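Local coordinates for conserved hypothetical protein (Bacteroides thetaiotaomicron, PDB 2FB0) that is of unknown function but belongs to the antibiotic biosynthesis monooxygenase family of the dimeric alpha/beta barrel clan and is possibly an oxidoreductase, at residues A30-L33 / K34-G37; A67-T71 / A72-Q76. One frame throughout, in Å; residues are numbered along the deposited sequence.

Overall arrangement
Both contacts are local and lie near the surface, their centres about 11 Å apart, on the helical layer over the four-stranded antiparallel sheet. Contact 1 (30-33 with 34-37) is the way out of helix 18-32 toward strand 38-46. Contact 2 (67-71 with 72-76) joins helix 62-68 to helix 72-84. The first is held almost wholly by backbone bonds at a helix end. The second adds a threonine N-cap and a cluster of aromatic rings, with an acetate ion at its edge. They meet at Glu35, whose OE2 probably accepts from ND1 of His68 and NE2 of His73. Ser32 and Cys31 pack against the same two histidines.

Contact 1: A30-L33 / K34-G37; sequences ACSL and KEEG
Glu35 and Ser32 meet through a main-chain bond, Glu35 N to Ser32 O at 2.9 Å, which closes a type I beta turn from Ser32 to Glu35. One residue earlier, Lys34 N gives a longer bond of 3.2 Å to Cys31 O. The chain thus leaves the helix through two successive i to i+3 bonds.

The Glu35 side chain runs extended alongside the Ser32 carbonyl. Its CB lies 3.1 Å and its CG 3.5 Å from Ser32 O. With CG anti to its own carbonyl carbon (chi1 -65°), Glu35 brings OE2 to 3.5 Å from Ser32 CA. Lys34 runs roughly at right angles to Glu35, back along the last helical turn. Its CG passes 3.7 Å from Ala30 O, and its straight aliphatic chain continues past the same carbonyl, a packing contact without a polar bond.

Beyond this shell, Glu35 OE2 accepts from His68 and His73, two bonds on one oxygen that should fix the carboxylate. Ser32 OG is bonded to Leu28 O, one turn back in its own helix, and the side chains of Ser32 and Leu33 also touch Tyr41 of strand 38-46, while Cys31 packs on His73 and Tyr77 of helix 72-84. The segment leads from helix 18-32 into strand 38-46, and Gly37 bonds Gln60 through the backbone.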
loop_
_atom_site.group_PDB
_atom_site.type_symbol
_atom_site.label_atom_id
_atom_site.label_comp_id
_atom_site.label_asym_id
_atom_site.label_seq_id
_atom_site.Cartn_x
_atom_site.Cartn_y
_atom_site.Cartn_z
ATOM N N ALA A 30 4.957 -11.815 -9.220
ATOM C CA ALA A 30 4.554 -12.800 -10.237
ATOM C C ALA A 30 4.508 -14.225 -9.681
ATOM O O ALA A 30 3.586 -14.977 -9.988
ATOM C CB ALA A 30 5.475 -12.710 -11.486
ATOM N N CYS A 31 5.489 -14.594 -8.848
ATOM C CA CYS A 31 5.534 -15.931 -8.248
ATOM C C CYS A 31 4.390 -16.172 -7.257
ATOM O O CYS A 31 3.735 -17.217 -7.291
ATOM C CB CYS A 31 6.861 -16.158 -7.515
ATOM S SG CYS A 31 8.291 -16.316 -8.573
ATOM N N SER A 32 4.165 -15.204 -6.371
ATOM C CA SER A 32 3.166 -15.344 -5.314
ATOM C C SER A 32 1.740 -15.410 -5.875
ATOM O O SER A 32 0.919 -16.174 -5.370
ATOM C CB SER A 32 3.302 -14.211 -4.289
ATOM O OG SER A 32 4.653 -14.088 -3.857
ATOM N N LEU A 33 1.463 -14.622 -6.911
ATOM C CA LEU A 33 0.151 -14.640 -7.585
ATOM C C LEU A 33 -0.257 -15.995 -8.183
ATOM O O LEU A 33 -1.447 -16.236 -8.419
ATOM C CB LEU A 33 0.080 -13.567 -8.665
ATOM C CG LEU A 33 -0.065 -12.122 -8.196
ATOM C CD1 LEU A 33 0.066 -11.199 -9.395
ATOM C CD2 LEU A 33 -1.392 -11.890 -7.448
ATOM N N LYS A 34 0.725 -16.869 -8.419
ATOM C CA LYS A 34 0.464 -18.226 -8.904
ATOM C C LYS A 34 0.024 -19.142 -7.772
ATOM O O LYS A 34 -0.454 -20.244 -8.022
ATOM C CB LYS A 34 1.708 -18.820 -9.579
ATOM C CG LYS A 34 2.075 -18.182 -10.898
ATOM C CD LYS A 34 3.379 -18.773 -11.425
ATOM C CE LYS A 34 3.796 -18.126 -12.743
ATOM N NZ LYS A 34 5.094 -18.694 -13.224
ATOM N N GLU A 35 0.207 -18.701 -6.530
ATOM C CA GLU A 35 -0.225 -19.476 -5.373
ATOM C C GLU A 35 -1.746 -19.347 -5.207
ATOM O O GLU A 35 -2.307 -18.253 -5.282
ATOM C CB GLU A 35 0.492 -19.016 -4.097
ATOM C CG GLU A 35 2.000 -19.250 -4.080
ATOM C CD GLU A 35 2.647 -18.708 -2.815
ATOM O OE1 GLU A 35 2.216 -19.090 -1.711
ATOM O OE2 GLU A 35 3.583 -17.897 -2.916
ATOM N N GLU A 36 -2.399 -20.480 -4.979
ATOM C CA GLU A 36 -3.858 -20.551 -4.971
ATOM C C GLU A 36 -4.462 -19.671 -3.859
ATOM O O GLU A 36 -5.451 -18.959 -4.093
ATOM C CB GLU A 36 -4.291 -22.026 -4.851
ATOM C CG GLU A 36 -5.776 -22.309 -5.062
ATOM C CD GLU A 36 -6.277 -21.933 -6.452
ATOM O OE1 GLU A 36 -5.461 -21.900 -7.417
ATOM O OE2 GLU A 36 -7.504 -21.680 -6.571
ATOM N N GLY A 37 -3.849 -19.699 -2.671
ATOM C CA GLY A 37 -4.328 -18.917 -1.530
ATOM C C GLY A 37 -3.924 -17.446 -1.550
ATOM O O GLY A 37 -4.293 -16.698 -0.659
#

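Contact 2: A67-T71 / A72-Q76. With ACT (acetate ion), chain B.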
loop_
_atom_site.group_PDB
_atom_site.type_symbol
_atom_site.label_atom_id
_atom_site.label_comp_id
_atom_site.label_asym_id
_atom_site.label_seq_id
_atom_site.Cartn_x
_atom_site.Cartn_y
_atom_site.Cartn_z
ATOM N N ALA A 67 2.249 -21.352 4.496
ATOM C CA ALA A 67 2.799 -22.136 3.392
ATOM C C ALA A 67 3.597 -21.272 2.404
ATOM O O ALA A 67 4.660 -21.686 1.942
ATOM C CB ALA A 67 1.682 -22.923 2.662
ATOM N N HIS A 68 3.086 -20.083 2.073
ATOM C CA HIS A 68 3.819 -19.120 1.231
ATOM C C HIS A 68 5.227 -18.844 1.769
ATOM O O HIS A 68 6.197 -18.806 1.017
ATOM C CB HIS A 68 3.024 -17.815 1.138
ATOM C CG HIS A 68 3.780 -16.657 0.559
ATOM N ND1 HIS A 68 4.193 -16.613 -0.755
ATOM C CD2 HIS A 68 4.135 -15.466 1.104
ATOM C CE1 HIS A 68 4.793 -15.456 -0.989
ATOM N NE2 HIS A 68 4.762 -14.738 0.120
ATOM N N GLU A 69 5.314 -18.667 3.078
ATOM C CA GLU A 69 6.560 -18.309 3.742
ATOM C C GLU A 69 7.564 -19.468 3.813
ATOM O O GLU A 69 8.716 -19.265 4.181
ATOM C CB GLU A 69 6.264 -17.724 5.122
ATOM C CG GLU A 69 5.590 -16.358 5.036
ATOM C CD GLU A 69 4.959 -15.916 6.341
ATOM O OE1 GLU A 69 4.748 -16.772 7.237
ATOM O OE2 GLU A 69 4.646 -14.708 6.459
ATOM N N LYS A 70 7.122 -20.662 3.424
ATOM C CA LYS A 70 7.985 -21.845 3.358
ATOM C C LYS A 70 8.431 -22.160 1.931
ATOM O O LYS A 70 9.200 -23.100 1.720
ATOM C CB LYS A 70 7.283 -23.072 3.950
ATOM C CG LYS A 70 7.145 -23.076 5.468
ATOM C CD LYS A 70 6.375 -24.335 5.912
ATOM C CE LYS A 70 6.162 -24.400 7.431
ATOM N NZ LYS A 70 4.977 -23.603 7.916
ATOM N N THR A 71 7.957 -21.390 0.952
ATOM C CA THR A 71 8.321 -21.646 -0.442
ATOM C C THR A 71 9.740 -21.171 -0.770
ATOM O O THR A 71 10.282 -20.267 -0.112
ATOM C CB THR A 71 7.339 -21.000 -1.455
ATOM O OG1 THR A 71 7.386 -19.575 -1.328
ATOM C CG2 THR A 71 5.903 -21.494 -1.244
ATOM N N ALA A 72 10.314 -21.790 -1.799
ATOM C CA ALA A 72 11.620 -21.433 -2.337
ATOM C C ALA A 72 11.641 -20.015 -2.903
ATOM O O ALA A 72 12.586 -19.260 -2.638
ATOM C CB ALA A 72 12.050 -22.453 -3.409
ATOM N N HIS A 73 10.605 -19.645 -3.669
ATOM C CA HIS A 73 10.538 -18.292 -4.236
ATOM C C HIS A 73 10.477 -17.191 -3.162
ATOM O O HIS A 73 11.095 -16.137 -3.327
ATOM C CB HIS A 73 9.440 -18.132 -5.317
ATOM C CG HIS A 73 8.031 -18.337 -4.828
ATOM N ND1 HIS A 73 7.328 -19.505 -5.052
ATOM C CD2 HIS A 73 7.177 -17.507 -4.176
ATOM C CE1 HIS A 73 6.113 -19.395 -4.536
ATOM N NE2 HIS A 73 5.997 -18.192 -3.998
ATOM N N PHE A 74 9.764 -17.454 -2.064
ATOM C CA PHE A 74 9.738 -16.549 -0.925
ATOM C C PHE A 74 11.143 -16.375 -0.345
ATOM O O PHE A 74 11.639 -15.251 -0.243
ATOM C CB PHE A 74 8.782 -17.043 0.163
ATOM C CG PHE A 74 8.755 -16.165 1.395
ATOM C CD1 PHE A 74 9.547 -16.467 2.503
ATOM C CD2 PHE A 74 7.937 -15.030 1.445
ATOM C CE1 PHE A 74 9.526 -15.656 3.648
ATOM C CE2 PHE A 74 7.909 -14.218 2.579
ATOM C CZ PHE A 74 8.709 -14.531 3.686
ATOM N N ALA A 75 11.785 -17.486 0.022
ATOM C CA ALA A 75 13.150 -17.431 0.572
ATOM C C ALA A 75 14.127 -16.718 -0.373
ATOM O O ALA A 75 14.914 -15.878 0.060
ATOM C CB ALA A 75 13.649 -18.836 0.927
ATOM N N GLN A 76 14.038 -17.031 -1.662
ATOM C CA GLN A 76 14.928 -16.465 -2.674
ATOM C C GLN A 76 14.770 -14.939 -2.768
ATOM O O GLN A 76 15.732 -14.195 -2.563
ATOM C CB GLN A 76 14.677 -17.155 -4.025
ATOM C CG GLN A 76 15.322 -16.520 -5.270
ATOM C CD GLN A 76 14.931 -17.239 -6.580
ATOM O OE1 GLN A 76 14.115 -18.172 -6.579
ATOM N NE2 GLN A 76 15.510 -16.797 -7.700
HETATM C C ACT B . 5.684 -11.686 1.737
HETATM O O ACT B . 5.730 -12.199 0.592
HETATM O OXT ACT B . 5.010 -12.288 2.616
HETATM C CH3 ACT B . 6.412 -10.428 2.062
#
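A threonine N-cap opens helix 72-84, and beside it lies an aromatic cluster of His68, His73 and Phe74, whose His68 and Phe74 border a bound acetate. Thr71 OG1 accepts from Phe74 N at 3.3 Å, the capping bond. The same hydroxyl donates to His68 O at 2.7 Å, in the carbonyl plane, so it ties the two helices together. His68 O also takes Thr71 N, closing a type I turn from His68 to Thr71. Ala75 N then gives a nearly straight bond to Thr71 O, in the first turn of the new helix.

Phe74 turns its edge toward the face of His68 in an offset edge-to-face (T-shaped) pair, with the planes at 71° and the centroids 5.1 Å apart. Its CG is anti to the backbone N (chi1 178°), which swings the ring back over the preceding turn. There Glu69 CA sits 3.9 Å from the Phe74 centroid as a CH-pi contact, and Glu69 CG reaches the far end of the ring. Thr71 OG1 lies over the centre of the His73 ring, 3.3 Å above its plane, and Thr71 CB makes a CH-pi contact with the same face. His68 and His73 meet rim to rim.

His68 NE2 donates to acetate O at 2.8 Å, with a nearly straight N-H...O angle of 174°, and Phe74 meets the ion with its ring edge. Tyr41 also bonds the acetate. With Glu35 as second partner of His68, and Glu35 and a glycerol bonding His73, bonds at both nitrogens should hold the rotation of each ring. Acetate and glycerol probably come from the crystallisation liquor, but such molecules often mark pockets, so the histidines may line a site for small polar groups.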